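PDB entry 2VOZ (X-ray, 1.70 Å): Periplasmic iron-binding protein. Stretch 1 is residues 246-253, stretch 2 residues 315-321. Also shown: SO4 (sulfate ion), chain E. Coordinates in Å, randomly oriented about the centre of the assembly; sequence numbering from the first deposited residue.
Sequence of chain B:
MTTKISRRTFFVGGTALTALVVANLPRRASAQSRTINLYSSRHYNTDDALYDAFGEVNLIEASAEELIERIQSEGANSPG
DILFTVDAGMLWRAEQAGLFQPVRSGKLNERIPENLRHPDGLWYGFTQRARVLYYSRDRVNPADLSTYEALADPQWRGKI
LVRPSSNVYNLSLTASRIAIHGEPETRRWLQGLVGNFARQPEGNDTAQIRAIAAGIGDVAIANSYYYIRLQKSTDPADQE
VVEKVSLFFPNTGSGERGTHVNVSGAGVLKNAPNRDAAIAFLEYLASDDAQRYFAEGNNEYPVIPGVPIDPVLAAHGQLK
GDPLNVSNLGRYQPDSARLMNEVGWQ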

ATOM      1  N   SER B 246      14.304 -20.357  19.790  1.00  9.36           N
ATOM      2  CA  SER B 246      15.457 -20.324  18.879  1.00  9.83           C
ATOM      3  C   SER B 246      15.218 -21.211  17.665  1.00 10.49           C
ATOM      4  O   SER B 246      14.393 -22.116  17.700  1.00 10.09           O
ATOM      5  CB  SER B 246      16.755 -20.744  19.570  1.00 11.43           C
ATOM      6  OG  SER B 246      17.195 -19.717  20.485  1.00 15.25           O
ATOM      7  N   LEU B 247      15.972 -20.936  16.605  1.00 10.37           N
ATOM      8  CA  LEU B 247      15.887 -21.695  15.354  1.00 10.27           C
ATOM      9  C   LEU B 247      16.978 -22.777  15.403  1.00 10.60           C
ATOM     10  O   LEU B 247      18.124 -22.495  15.739  1.00 11.09           O
ATOM     11  CB  LEU B 247      16.128 -20.739  14.173  1.00 10.27           C
ATOM     12  CG  LEU B 247      16.084 -21.299  12.744  1.00 10.75           C
ATOM     13  CD1 LEU B 247      15.751 -20.141  11.818  1.00 12.20           C
ATOM     14  CD2 LEU B 247      17.409 -21.905  12.318  1.00 10.19           C
ATOM     15  N   PHE B 248      16.622 -24.006  15.047  1.00 10.51           N
ATOM     16  CA  PHE B 248      17.574 -25.107  14.974  1.00 10.86           C
ATOM     17  C   PHE B 248      17.478 -25.749  13.591  1.00 10.66           C
ATOM     18  O   PHE B 248      16.372 -26.162  13.197  1.00  9.85           O
ATOM     19  CB  PHE B 248      17.217 -26.151  16.052  1.00 11.40           C
ATOM     20  CG  PHE B 248      18.080 -27.386  16.014  1.00 12.24           C
ATOM     21  CD1 PHE B 248      19.339 -27.393  16.672  1.00 14.43           C
ATOM     22  CD2 PHE B 248      17.652 -28.532  15.348  1.00 12.93           C
ATOM     23  CE1 PHE B 248      20.150 -28.551  16.636  1.00 14.17           C
ATOM     24  CE2 PHE B 248      18.462 -29.694  15.291  1.00 12.02           C
ATOM     25  CZ  PHE B 248      19.704 -29.700  15.942  1.00 14.48           C
ATOM     26  N   PHE B 249      18.608 -25.848  12.886  1.00  9.79           N
ATOM     27  CA  PHE B 249      18.660 -26.571  11.627  1.00 10.44           C
ATOM     28  C   PHE B 249      18.787 -28.070  11.885  1.00 10.63           C
ATOM     29  O   PHE B 249      19.815 -28.518  12.409  1.00 11.15           O
ATOM     30  CB  PHE B 249      19.829 -26.131  10.732  1.00 10.51           C
ATOM     31  CG  PHE B 249      19.678 -24.757  10.134  1.00 10.37           C
ATOM     32  CD1 PHE B 249      18.851 -24.533   9.031  1.00 12.51           C
ATOM     33  CD2 PHE B 249      20.401 -23.681  10.657  1.00 15.53           C
ATOM     34  CE1 PHE B 249      18.721 -23.255   8.473  1.00 14.24           C
ATOM     35  CE2 PHE B 249      20.275 -22.411  10.100  1.00 15.67           C
ATOM     36  CZ  PHE B 249      19.420 -22.193   9.016  1.00 14.35           C
ATOM     37  N   PRO B 250      17.755 -28.842  11.519  1.00  9.85           N
ATOM     38  CA  PRO B 250      17.841 -30.282  11.676  1.00  9.69           C
ATOM     39  C   PRO B 250      18.595 -31.008  10.557  1.00  9.51           C
ATOM     40  O   PRO B 250      18.776 -30.482   9.453  1.00 10.36           O
ATOM     41  CB  PRO B 250      16.377 -30.707  11.630  1.00  8.78           C
ATOM     42  CG  PRO B 250      15.814 -29.749  10.608  1.00  7.62           C
ATOM     43  CD  PRO B 250      16.434 -28.443  10.992  1.00 10.32           C
ATOM     44  N   ASN B 251      18.960 -32.242  10.874  1.00  9.94           N
ATOM     45  CA  ASN B 251      19.488 -33.212   9.914  1.00 11.22           C
ATOM     46  C   ASN B 251      20.819 -32.781   9.294  1.00 12.61           C
ATOM     47  O   ASN B 251      21.092 -33.112   8.145  1.00 12.48           O
ATOM     48  CB  ASN B 251      18.459 -33.486   8.797  1.00 11.07           C
ATOM     49  CG  ASN B 251      17.283 -34.276   9.297  1.00 11.02           C
ATOM     50  OD1 ASN B 251      16.560 -33.796  10.130  1.00  8.46           O
ATOM     51  ND2 ASN B 251      17.103 -35.502   8.797  1.00 12.86           N
ATOM     52  N   THR B 252      21.618 -32.025  10.040  1.00 13.01           N
ATOM     53  CA  THR B 252      22.928 -31.597   9.527  1.00 14.73           C
ATOM     54  C   THR B 252      24.072 -32.380  10.171  1.00 16.57           C
ATOM     55  O   THR B 252      25.248 -32.136   9.843  1.00 16.16           O
ATOM     56  CB  THR B 252      23.170 -30.087   9.741  1.00 14.35           C
ATOM     57  OG1 THR B 252      23.440 -29.850  11.123  1.00 15.94           O
ATOM     58  CG2 THR B 252      21.950 -29.274   9.316  1.00 17.43           C
ATOM     59  N   GLY B 253      23.717 -33.308  11.059  1.00 16.82           N
ATOM     60  CA  GLY B 253      24.711 -34.135  11.755  1.00 20.16           C
ATOM     61  C   GLY B 253      25.416 -35.107  10.840  1.00 22.31           C
ATOM     62  O   GLY B 253      25.004 -35.314   9.689  1.00 22.73           O
ATOM     63  N   ALA B 315      23.132 -14.975   9.675  1.00 11.01           N
ATOM     64  CA  ALA B 315      23.688 -15.083  11.050  1.00 10.46           C
ATOM     65  C   ALA B 315      23.273 -16.386  11.736  1.00 11.24           C
ATOM     66  O   ALA B 315      23.810 -16.735  12.796  1.00 12.90           O
ATOM     67  CB  ALA B 315      23.297 -13.911  11.880  1.00  9.59           C
ATOM     68  N   HIS B 316      22.294 -17.092  11.164  1.00 10.34           N
ATOM     69  CA  HIS B 316      21.922 -18.408  11.686  1.00 11.27           C
ATOM     70  C   HIS B 316      22.843 -19.521  11.202  1.00 12.03           C
ATOM     71  O   HIS B 316      22.711 -20.659  11.627  1.00 13.41           O
ATOM     72  CB  HIS B 316      20.470 -18.730  11.303  1.00 10.29           C
ATOM     73  CG  HIS B 316      19.490 -17.910  12.054  1.00  9.61           C
ATOM     74  ND1 HIS B 316      19.084 -18.236  13.326  1.00 12.62           N
ATOM     75  CD2 HIS B 316      18.853 -16.765  11.730  1.00  9.13           C
ATOM     76  CE1 HIS B 316      18.224 -17.329  13.755  1.00  9.63           C
ATOM     77  NE2 HIS B 316      18.050 -16.434  12.799  1.00  9.52           N
ATOM     78  N   GLY B 317      23.749 -19.200  10.273  1.00 12.11           N
ATOM     79  CA  GLY B 317      24.736 -20.156   9.790  1.00 12.29           C
ATOM     80  C   GLY B 317      24.461 -20.587   8.369  1.00 12.13           C
ATOM     81  O   GLY B 317      23.426 -20.222   7.768  1.00 12.92           O
ATOM     82  N   GLN B 318      25.417 -21.324   7.809  1.00 11.90           N
ATOM     83  CA  GLN B 318      25.311 -21.828   6.445  1.00 12.13           C
ATOM     84  C   GLN B 318      24.211 -22.872   6.312  1.00 12.91           C
ATOM     85  O   GLN B 318      24.115 -23.826   7.101  1.00 13.49           O
ATOM     86  CB  GLN B 318      26.645 -22.468   6.012  1.00 13.45           C
ATOM     87  N   LEU B 319      23.389 -22.702   5.295  1.00 11.38           N
ATOM     88  CA  LEU B 319      22.381 -23.715   4.993  1.00 11.82           C
ATOM     89  C   LEU B 319      23.064 -24.962   4.431  1.00 12.75           C
ATOM     90  O   LEU B 319      23.810 -24.881   3.455  1.00 13.18           O
ATOM     91  CB  LEU B 319      21.383 -23.170   3.977  1.00 12.46           C
ATOM     92  CG  LEU B 319      20.349 -24.140   3.405  1.00 12.65           C
ATOM     93  CD1 LEU B 319      19.379 -24.605   4.460  1.00 13.03           C
ATOM     94  CD2 LEU B 319      19.635 -23.443   2.252  1.00 14.27           C
ATOM     95  N   LYS B 320      22.792 -26.106   5.042  1.00 11.12           N
ATOM     96  CA  LYS B 320      23.291 -27.393   4.500  1.00 13.27           C
ATOM     97  C   LYS B 320      22.101 -28.203   4.069  1.00 13.29           C
ATOM     98  O   LYS B 320      21.548 -28.958   4.855  1.00 14.85           O
ATOM     99  CB  LYS B 320      24.108 -28.164   5.543  1.00 14.36           C
ATOM    100  CG  LYS B 320      25.366 -27.439   5.975  1.00 18.76           C
ATOM    101  CD  LYS B 320      25.982 -28.118   7.194  1.00 23.30           C
ATOM    102  CE  LYS B 320      25.657 -27.384   8.476  1.00 27.76           C
ATOM    103  NZ  LYS B 320      26.456 -26.117   8.601  1.00 34.30           N
ATOM    104  N   GLY B 321      21.689 -28.023   2.824  1.00 12.75           N
ATOM    105  CA  GLY B 321      20.443 -28.638   2.375  1.00 13.40           C
ATOM    106  C   GLY B 321      20.597 -30.074   1.955  1.00 13.74           C
ATOM    107  O   GLY B 321      21.629 -30.457   1.429  1.00 12.64           O
TER
HETATM  108  S   SO4 E1347      18.887 -18.100  17.311  1.00 32.28           S
HETATM  109  O1  SO4 E1347      17.703 -18.741  16.731  1.00 25.74           O
HETATM  110  O2  SO4 E1347      18.767 -17.934  18.785  1.00 25.24           O
HETATM  111  O3  SO4 E1347      20.093 -18.904  17.031  1.00 32.03           O
HETATM  112  O4  SO4 E1347      19.074 -16.770  16.710  1.00 31.17           O
HETATM  113  O   HOH W   1      19.793 -20.344  14.876  1.00 13.67           O

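The two segments run roughly alongside each other, 26° apart end to end, and no direct hydrogen bond joins them; packing, part of it against backbone, and a bridging water hold them together. Stretch 1 enters as a strand, and Ser 246 OG donates to SO4 O2 at 2.9 Å; the ion probably comes from the crystallisation liquor. Leu 247 then works with both backbone and side chain. Its N donates almost linearly to SO4 O1 (2.8 Å), while its O accepts from a water at 2.9 Å; that water also donates to SO4 O3 (2.6 Å) and hydrogen-bonds His 316 ND1 (2.7 Å). The side chain, t at chi1, lays CD1 over one face of the His 316 ring, 4.2 Å from the centroid, a CH-pi contact. The CA-to-CB bond of Phe 248 points away; that of Phe 249, just past the strand, points toward stretch 2. Its ring edge meets the backbone, Phe 249 CE2 lying 3.4 Å from His 316 O near the ring plane, where aromatic C-H groups carry slight positive charge. Phe 249 CE1 reaches Leu 319 CD1 at 4.3 Å, an apolar pairing. Between these contacts, Gly 317 has positive phi, at angles that would jam a CB against the preceding carbonyl. Pro 250 and Asn 251 make no contact, and Thr 252 closes the interface: its CB packs 3.9 Å from Lys 320 CE, using the lysine's aliphatic portion.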